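Local coordinates for protein CocE/NonD family hydrolase (Staphylococcus aureus subsp. aureus COL, PDB 3III) that probably cleaves ester or amide bonds as an alpha/beta-hydrolase related to cocaine esterase and X-Pro dipeptidyl-peptidases, of uncertain substrate, at residues L255-A266 with S278-A286. Numbering follows the deposited sequence.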
ATOM      1  N   LEU A 255      -0.609   5.007  14.756  1.00  8.92           N
ATOM      2  CA  LEU A 255      -1.723   5.492  13.942  1.00  9.85           C
ATOM      3  C   LEU A 255      -2.868   6.129  14.746  1.00  9.29           C
ATOM      4  O   LEU A 255      -3.523   7.026  14.251  1.00  9.08           O
ATOM      5  CB  LEU A 255      -2.273   4.338  13.113  1.00  9.08           C
ATOM      6  CG  LEU A 255      -1.354   3.832  11.987  1.00  9.13           C
ATOM      7  CD1 LEU A 255      -1.911   2.542  11.439  1.00  7.08           C
ATOM      8  CD2 LEU A 255      -1.226   4.847  10.869  1.00  7.29           C
ATOM      9  N   SER A 256      -3.091   5.665  15.982  1.00  9.88           N
ATOM     10  CA  SER A 256      -4.151   6.194  16.808  1.00 10.95           C
ATOM     11  C   SER A 256      -3.910   7.634  17.288  1.00 11.36           C
ATOM     12  O   SER A 256      -4.797   8.276  17.859  1.00 12.64           O
ATOM     13  CB  SER A 256      -4.388   5.263  17.999  1.00 12.20           C
ATOM     14  OG  SER A 256      -3.295   5.285  18.877  1.00 13.42           O
ATOM     15  N   GLN A 257      -2.704   8.124  17.130  1.00 10.70           N
ATOM     16  CA  GLN A 257      -2.403   9.538  17.323  1.00  9.73           C
ATOM     17  C   GLN A 257      -2.941  10.431  16.219  1.00  9.69           C
ATOM     18  O   GLN A 257      -2.992  11.671  16.375  1.00  9.62           O
ATOM     19  CB  GLN A 257      -0.896   9.712  17.401  1.00 10.57           C
ATOM     20  CG  GLN A 257      -0.280   9.007  18.660  1.00  9.35           C
ATOM     21  CD  GLN A 257       1.213   9.202  18.809  1.00 13.03           C
ATOM     22  OE1 GLN A 257       1.840   9.988  18.099  1.00 12.13           O
ATOM     23  NE2 GLN A 257       1.790   8.506  19.753  1.00  8.46           N
ATOM     24  N   ILE A 258      -3.276   9.850  15.073  1.00  9.16           N
ATOM     25  CA  ILE A 258      -3.736  10.694  13.937  1.00  8.88           C
ATOM     26  C   ILE A 258      -5.152  11.202  14.189  1.00  9.23           C
ATOM     27  O   ILE A 258      -6.106  10.400  14.427  1.00 10.26           O
ATOM     28  CB  ILE A 258      -3.672   9.939  12.620  1.00  7.94           C
ATOM     29  CG1 ILE A 258      -2.224   9.598  12.304  1.00  7.97           C
ATOM     30  CG2 ILE A 258      -4.327  10.709  11.491  1.00  8.29           C
ATOM     31  CD1 ILE A 258      -2.103   8.722  11.041  1.00 10.45           C
ATOM     32  N   LYS A 259      -5.300  12.518  14.138  1.00  9.16           N
ATOM     33  CA  LYS A 259      -6.616  13.170  14.246  1.00 11.09           C
ATOM     34  C   LYS A 259      -7.110  13.928  13.002  1.00 11.32           C
ATOM     35  O   LYS A 259      -8.268  14.396  12.953  1.00 12.72           O
ATOM     36  CB  LYS A 259      -6.585  14.143  15.427  1.00 11.17           C
ATOM     37  CG  LYS A 259      -6.268  13.448  16.737  1.00 13.31           C
ATOM     38  CD  LYS A 259      -5.984  14.507  17.829  1.00 19.35           C
ATOM     39  CE  LYS A 259      -6.155  13.919  19.235  1.00 23.95           C
ATOM     40  NZ  LYS A 259      -5.443  14.767  20.276  1.00 29.09           N
ATOM     41  N   THR A 260      -6.215  14.098  12.036  1.00 11.16           N
ATOM     42  CA  THR A 260      -6.439  14.943  10.836  1.00 10.61           C
ATOM     43  C   THR A 260      -7.529  14.350   9.926  1.00  9.69           C
ATOM     44  O   THR A 260      -7.567  13.161   9.712  1.00 10.11           O
ATOM     45  CB  THR A 260      -5.095  15.049  10.038  1.00 11.37           C
ATOM     46  OG1 THR A 260      -4.073  15.609  10.888  1.00 15.82           O
ATOM     47  CG2 THR A 260      -5.214  15.876   8.764  1.00  9.27           C
ATOM     48  N   PRO A 261      -8.429  15.199   9.390  1.00  8.42           N
ATOM     49  CA  PRO A 261      -9.365  14.711   8.398  1.00  8.83           C
ATOM     50  C   PRO A 261      -8.659  13.946   7.270  1.00  8.24           C
ATOM     51  O   PRO A 261      -7.619  14.393   6.741  1.00  8.28           O
ATOM     52  CB  PRO A 261      -9.990  15.986   7.844  1.00  9.79           C
ATOM     53  CG  PRO A 261      -9.974  16.956   8.997  1.00  9.39           C
ATOM     54  CD  PRO A 261      -8.659  16.617   9.723  1.00  7.92           C
ATOM     55  N   LEU A 262      -9.234  12.826   6.906  1.00  6.86           N
ATOM     56  CA  LEU A 262      -8.524  11.752   6.214  1.00  7.71           C
ATOM     57  C   LEU A 262      -9.328  11.128   5.070  1.00  7.47           C
ATOM     58  O   LEU A 262     -10.464  10.743   5.250  1.00  8.25           O
ATOM     59  CB  LEU A 262      -8.208  10.651   7.271  1.00  6.44           C
ATOM     60  CG  LEU A 262      -7.759   9.291   6.761  1.00  7.85           C
ATOM     61  CD1 LEU A 262      -6.404   9.464   6.039  1.00  7.52           C
ATOM     62  CD2 LEU A 262      -7.557   8.297   7.914  1.00  7.80           C
ATOM     63  N   LEU A 263      -8.722  11.105   3.887  1.00  8.50           N
ATOM     64  CA  LEU A 263      -9.164  10.362   2.728  1.00  8.12           C
ATOM     65  C   LEU A 263      -8.074   9.335   2.378  1.00  7.61           C
ATOM     66  O   LEU A 263      -7.014   9.686   1.897  1.00  9.00           O
ATOM     67  CB  LEU A 263      -9.471  11.326   1.558  1.00  7.24           C
ATOM     68  CG  LEU A 263      -9.800  10.652   0.226  1.00  7.37           C
ATOM     69  CD1 LEU A 263     -11.063   9.751   0.276  1.00  6.85           C
ATOM     70  CD2 LEU A 263      -9.967  11.672  -0.939  1.00  6.56           C
ATOM     71  N   THR A 264      -8.337   8.053   2.652  1.00  8.26           N
ATOM     72  CA  THR A 264      -7.431   6.976   2.369  1.00  6.34           C
ATOM     73  C   THR A 264      -7.786   6.283   1.098  1.00  8.36           C
ATOM     74  O   THR A 264      -8.988   6.017   0.843  1.00  8.43           O
ATOM     75  CB  THR A 264      -7.510   5.931   3.499  1.00  7.43           C
ATOM     76  OG1 THR A 264      -7.243   6.599   4.743  1.00  8.40           O
ATOM     77  CG2 THR A 264      -6.496   4.763   3.263  1.00  5.68           C
ATOM     78  N   CYS A 265      -6.791   5.951   0.279  1.00  7.22           N
ATOM     79  CA  CYS A 265      -7.045   4.947  -0.764  1.00  7.88           C
ATOM     80  C   CYS A 265      -6.264   3.698  -0.392  1.00  7.53           C
ATOM     81  O   CYS A 265      -5.070   3.780  -0.049  1.00  7.22           O
ATOM     82  CB  CYS A 265      -6.658   5.442  -2.156  1.00  8.22           C
ATOM     83  SG  CYS A 265      -6.766   4.130  -3.362  1.00 11.82           S
ATOM     84  N   ALA A 266      -6.960   2.563  -0.431  1.00  8.22           N
ATOM     85  CA  ALA A 266      -6.399   1.202  -0.417  1.00  8.61           C
ATOM     86  C   ALA A 266      -6.747   0.490  -1.721  1.00  9.84           C
ATOM     87  O   ALA A 266      -7.738   0.838  -2.380  1.00 10.47           O
ATOM     88  CB  ALA A 266      -6.957   0.376   0.761  1.00  7.97           C
ATOM     89  N   SER A 278      -2.640   0.434   4.324  1.00 10.08           N
ATOM     90  CA  SER A 278      -3.639   1.373   3.878  1.00 10.10           C
ATOM     91  C   SER A 278      -4.889   1.168   4.725  1.00  9.69           C
ATOM     92  O   SER A 278      -5.482   2.139   5.265  1.00  9.87           O
ATOM     93  CB  SER A 278      -3.908   1.257   2.349  1.00 10.47           C
ATOM     94  OG  SER A 278      -2.743   1.549   1.582  1.00 10.20           O
ATOM     95  N   PHE A 279      -5.285  -0.089   4.892  1.00  9.22           N
ATOM     96  CA  PHE A 279      -6.464  -0.413   5.707  1.00  7.75           C
ATOM     97  C   PHE A 279      -6.190  -0.146   7.176  1.00  8.30           C
ATOM     98  O   PHE A 279      -7.089   0.374   7.893  1.00  8.61           O
ATOM     99  CB  PHE A 279      -6.866  -1.889   5.521  1.00  7.54           C
ATOM    100  CG  PHE A 279      -7.601  -2.151   4.233  1.00  7.86           C
ATOM    101  CD1 PHE A 279      -8.942  -1.834   4.115  1.00 12.16           C
ATOM    102  CD2 PHE A 279      -6.933  -2.642   3.131  1.00  9.06           C
ATOM    103  CE1 PHE A 279      -9.631  -2.063   2.952  1.00 13.24           C
ATOM    104  CE2 PHE A 279      -7.610  -2.845   1.921  1.00 11.64           C
ATOM    105  CZ  PHE A 279      -8.962  -2.519   1.833  1.00 11.37           C
ATOM    106  N   GLU A 280      -4.979  -0.527   7.667  1.00  8.22           N
ATOM    107  CA  GLU A 280      -4.649  -0.242   9.060  1.00  8.21           C
ATOM    108  C   GLU A 280      -4.750   1.243   9.396  1.00  8.61           C
ATOM    109  O   GLU A 280      -5.248   1.617  10.501  1.00  8.38           O
ATOM    110  CB  GLU A 280      -3.288  -0.770   9.517  1.00  8.05           C
ATOM    111  CG  GLU A 280      -3.184  -2.302   9.699  1.00  7.63           C
ATOM    112  CD  GLU A 280      -4.343  -2.923  10.474  1.00 10.42           C
ATOM    113  OE1 GLU A 280      -4.645  -2.390  11.552  1.00  8.60           O
ATOM    114  OE2 GLU A 280      -4.930  -3.936  10.001  1.00 11.98           O
ATOM    115  N   GLY A 281      -4.294   2.083   8.457  1.00  7.86           N
ATOM    116  CA  GLY A 281      -4.303   3.539   8.675  1.00  7.69           C
ATOM    117  C   GLY A 281      -5.711   4.021   8.828  1.00  7.81           C
ATOM    118  O   GLY A 281      -6.046   4.781   9.747  1.00  9.29           O
ATOM    119  N   PHE A 282      -6.562   3.596   7.900  1.00  8.58           N
ATOM    120  CA  PHE A 282      -7.970   4.012   7.963  1.00  9.43           C
ATOM    121  C   PHE A 282      -8.634   3.529   9.245  1.00  9.39           C
ATOM    122  O   PHE A 282      -9.367   4.283   9.895  1.00 11.24           O
ATOM    123  CB  PHE A 282      -8.740   3.539   6.759  1.00  8.61           C
ATOM    124  CG  PHE A 282     -10.211   3.835   6.840  1.00  8.97           C
ATOM    125  CD1 PHE A 282     -10.691   5.126   6.675  1.00 10.97           C
ATOM    126  CD2 PHE A 282     -11.100   2.840   7.197  1.00  5.40           C
ATOM    127  CE1 PHE A 282     -12.090   5.420   6.783  1.00 10.26           C
ATOM    128  CE2 PHE A 282     -12.454   3.099   7.314  1.00  7.08           C
ATOM    129  CZ  PHE A 282     -12.971   4.384   7.111  1.00  9.81           C
ATOM    130  N   LYS A 283      -8.391   2.282   9.597  1.00 10.50           N
ATOM    131  CA  LYS A 283      -9.057   1.664  10.745  1.00 10.08           C
ATOM    132  C   LYS A 283      -8.631   2.298  12.056  1.00 10.72           C
ATOM    133  O   LYS A 283      -9.466   2.569  12.871  1.00  9.07           O
ATOM    134  CB  LYS A 283      -8.840   0.143  10.841  1.00  9.57           C
ATOM    135  CG  LYS A 283      -9.486  -0.690   9.755  1.00  9.83           C
ATOM    136  CD  LYS A 283      -9.324  -2.192   9.986  1.00 11.48           C
ATOM    137  CE  LYS A 283      -7.868  -2.641  10.039  1.00 11.69           C
ATOM    138  NZ  LYS A 283      -7.629  -4.133  10.140  1.00  9.85           N
ATOM    139  N   GLN A 284      -7.321   2.483  12.238  1.00  9.80           N
ATOM    140  CA  GLN A 284      -6.745   2.873  13.518  1.00 11.17           C
ATOM    141  C   GLN A 284      -6.699   4.391  13.769  1.00 11.44           C
ATOM    142  O   GLN A 284      -6.584   4.831  14.916  1.00  9.81           O
ATOM    143  CB  GLN A 284      -5.311   2.359  13.626  1.00 11.30           C
ATOM    144  CG  GLN A 284      -5.173   0.849  13.915  1.00 12.55           C
ATOM    145  CD  GLN A 284      -3.733   0.450  14.052  1.00 13.21           C
ATOM    146  OE1 GLN A 284      -2.957   1.148  14.712  1.00  9.83           O
ATOM    147  NE2 GLN A 284      -3.325  -0.612  13.335  1.00  8.65           N
ATOM    148  N   ALA A 285      -6.680   5.183  12.696  1.00  9.85           N
ATOM    149  CA  ALA A 285      -6.676   6.637  12.854  1.00  9.83           C
ATOM    150  C   ALA A 285      -7.827   7.052  13.815  1.00  9.95           C
ATOM    151  O   ALA A 285      -8.975   6.557  13.675  1.00 10.03           O
ATOM    152  CB  ALA A 285      -6.801   7.348  11.471  1.00  8.28           C
ATOM    153  N   ALA A 286      -7.535   7.997  14.707  1.00  9.56           N
ATOM    154  CA  ALA A 286      -8.512   8.551  15.638  1.00  9.88           C
ATOM    155  C   ALA A 286      -9.363   9.642  14.989  1.00  9.71           C
ATOM    156  O   ALA A 286     -10.345  10.071  15.547  1.00  8.74           O
ATOM    157  CB  ALA A 286      -7.813   9.083  16.940  1.00  8.68           C
TER
HETATM  158  O   HOH W   1      -0.572   1.901  15.163  1.00 17.79           O
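Leu255 lies across the side chain of Gln284 at about a right angle, its CB 3.7 Å from Gln284 CB and its CD1 resting against the amide and at the same time 3.6 Å from Glu280 O. With CG anti to the carbonyl carbon and the chain extended beyond it, Gln284 brings both ends of its amide into use. Its NE2 donates to Glu280 OE1 at 2.8 Å, with the acceptor almost in the amide plane and the anti lone pair engaged; its OE1 takes a short hydrogen bond from a water that in turn accepts from Leu255 N. Glu280 OE2 is met from above the carboxylate plane by Lys283 NZ in a salt bridge and also bonds Gln473, so the acid that orients the amide is itself held.

Strand 262-267 and helix 275-284 are the first two elements of a beta-alpha-beta crossover completed by strand 290-295, part of the alpha/beta-hydrolase core; the axes of 262-266 and 278-284 approach to 8.0 Å, with an angle of 151° between their N-to-C directions. In this interface the Ala266 methyl sits over one face of the Phe279 ring, CB 3.8 Å from the centroid and 23° off the normal, a CH-pi contact. Thr264 sends CG2, anti to its own N, to 3.5 Å from Ser278 O, while OG1 lies near the plane of the Phe282 ring at its edge, buried without a hydrogen-bonding partner. Farther along, Leu262 CD2 packs on Ala285 CB. Just past the helix, backbone atoms add to this: Ala285 CA directs a nearly straight C-H...O contact at Leu255 O (165° at H), and Ala286 N gives Ile258 O a weak, strongly bent hydrogen bond.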